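Local coordinates for tail fiber protein (Acinetobacter phage AM24, PDB 5W5P) that serves as the trimeric tailspike with which the phage probably recognises, and may degrade, the capsular polysaccharide of its Acinetobacter host, at the interface of chains A and B. Coordinates in Å, arbitrary orientation; residue numbers count along the deposited sequence, not the author numbering. Chains: chain A/B, Tail fiber protein.

The interface of chains A and B. Residues chain A 499, 512-513, 547, 560; chain B 520-522, 536, 538.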
loop_
_atom_site.group_PDB
_atom_site.type_symbol
_atom_site.label_atom_id
_atom_site.label_comp_id
_atom_site.label_asym_id
_atom_site.label_seq_id
_atom_site.Cartn_x
_atom_site.Cartn_y
_atom_site.Cartn_z
ATOM N N PHE A 499 16.156 28.718 26.078
ATOM C CA PHE A 499 16.635 29.807 25.231
ATOM C C PHE A 499 15.898 31.082 25.625
ATOM O O PHE A 499 14.690 31.207 25.394
ATOM C CB PHE A 499 16.427 29.475 23.755
ATOM C CG PHE A 499 16.824 30.587 22.813
ATOM C CD1 PHE A 499 17.851 31.462 23.132
ATOM C CD2 PHE A 499 16.171 30.751 21.604
ATOM C CE1 PHE A 499 18.212 32.478 22.265
ATOM C CE2 PHE A 499 16.531 31.767 20.736
ATOM C CZ PHE A 499 17.553 32.629 21.067
ATOM N N ALA A 512 20.478 37.759 24.669
ATOM C CA ALA A 512 20.149 36.363 24.429
ATOM C C ALA A 512 21.063 35.486 25.267
ATOM O O ALA A 512 22.254 35.766 25.397
ATOM C CB ALA A 512 20.271 36.002 22.941
ATOM N N ALA A 513 20.491 34.423 25.822
ATOM C CA ALA A 513 21.230 33.487 26.651
ATOM C C ALA A 513 20.539 32.134 26.587
ATOM O O ALA A 513 19.437 32.000 26.046
ATOM C CB ALA A 513 21.325 33.980 28.099
ATOM N N LEU A 547 25.382 35.935 25.251
ATOM C CA LEU A 547 26.123 36.837 24.387
ATOM C C LEU A 547 26.357 38.156 25.112
ATOM O O LEU A 547 25.436 38.716 25.713
ATOM C CB LEU A 547 25.366 37.061 23.079
ATOM C CG LEU A 547 25.593 35.963 22.042
ATOM C CD1 LEU A 547 24.349 35.760 21.185
ATOM C CD2 LEU A 547 26.809 36.287 21.186
ATOM N N LEU A 560 24.143 43.706 21.516
ATOM C CA LEU A 560 23.512 42.827 22.491
ATOM C C LEU A 560 24.161 43.016 23.858
ATOM O O LEU A 560 25.387 43.084 23.975
ATOM C CB LEU A 560 23.624 41.369 22.050
ATOM C CG LEU A 560 22.914 40.957 20.762
ATOM C CD1 LEU A 560 23.276 39.524 20.416
ATOM C CD2 LEU A 560 21.407 41.116 20.891
ATOM N N VAL B 520 24.558 29.781 21.995
ATOM C CA VAL B 520 23.393 30.604 21.695
ATOM C C VAL B 520 23.735 31.457 20.479
ATOM O O VAL B 520 24.830 32.023 20.400
ATOM C CB VAL B 520 22.979 31.480 22.897
ATOM C CG1 VAL B 520 24.183 32.225 23.467
ATOM C CG2 VAL B 520 21.863 32.442 22.511
ATOM N N VAL B 521 22.816 31.520 19.514
ATOM C CA VAL B 521 23.003 32.280 18.280
ATOM C C VAL B 521 21.910 33.337 18.201
ATOM O O VAL B 521 20.722 33.010 18.304
ATOM C CB VAL B 521 22.969 31.363 17.039
ATOM C CG1 VAL B 521 23.517 32.089 15.816
ATOM C CG2 VAL B 521 23.748 30.080 17.296
ATOM N N GLN B 522 22.304 34.597 18.011
ATOM C CA GLN B 522 21.333 35.684 17.950
ATOM C C GLN B 522 21.928 36.873 17.205
ATOM O O GLN B 522 23.082 37.247 17.435
ATOM C CB GLN B 522 20.887 36.116 19.354
ATOM C CG GLN B 522 19.996 37.367 19.396
ATOM C CD GLN B 522 18.553 37.092 18.972
ATOM O OE1 GLN B 522 17.910 36.157 19.463
ATOM N NE2 GLN B 522 18.037 37.914 18.062
ATOM N N TYR B 536 25.595 36.238 15.934
ATOM C CA TYR B 536 26.728 36.048 16.823
ATOM C C TYR B 536 26.522 34.823 17.703
ATOM O O TYR B 536 25.390 34.432 18.003
ATOM C CB TYR B 536 26.948 37.300 17.674
ATOM C CG TYR B 536 26.873 38.570 16.854
ATOM C CD1 TYR B 536 27.957 38.988 16.088
ATOM C CD2 TYR B 536 25.717 39.343 16.830
ATOM C CE1 TYR B 536 27.899 40.144 15.327
ATOM C CE2 TYR B 536 25.649 40.501 16.070
ATOM C CZ TYR B 536 26.746 40.896 15.320
ATOM O OH TYR B 536 26.694 42.045 14.561
ATOM N N ALA B 538 27.839 32.712 21.278
ATOM C CA ALA B 538 28.537 32.599 22.551
ATOM C C ALA B 538 28.574 31.129 22.942
ATOM O O ALA B 538 27.541 30.453 22.923
ATOM C CB ALA B 538 27.854 33.429 23.639
#
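Strands 492-503 and 509-523 of chain A, with loop residues A:Leu547 and A:Leu560, pack against strands 509-523 and 535-546 of chain B. A:Leu547 buries 45 Å² as its isobutyl tip comes down on the two chain B strands. With CG anti to the carbonyl carbon and beside the backbone N (chi1 -83°), the fork is turned onto chain B. A:Leu547 CD1 lies 3.6 Å from the carbonyl O of B:Tyr536, with that of B:Val520 also near. The other methyl, A:Leu547 CD2, rests 3.7 Å from B:Tyr536 CB and close to B:Ala538 N, meeting the root of the tyrosine while the phenol ring extends away. CG itself abuts the methyl of B:Ala538.

Beside this leucine, the methyl CB of A:Ala512 sits over B:Val520 and B:Gln522 of strand 509-523 and touches both, 3.6 Å from CB of the glutamine. The aliphatic part of B:Gln522 carries much of its contact: its CB also meets A:Leu547 CD1, and its CG approaches A:Leu560 CD1 at 4.1 Å. A bend at chi2 (76°) carries the amide toward A:Phe499, where B:Gln522 OE1 stands 3.9 Å from A:Phe499 CZ; amide and ring planes differ by 25°, so the two groups are nearly coplanar.

One methyl of B:Val520, CG2, faces chain A, lying 3.7 Å from A:Phe499 CE1 and also touching A:Ala512 CB. It sits outward of the phenyl ring beyond CE1, displaced to one side of the ring plane, and the two side chains cross at about a right angle.

No hydrogen bond or salt bridge joins the chains here, leaving small apolar contacts to hold the patch. It joins neighbouring C-terminal domains, and probably helps to keep them together in the trimeric tailspike.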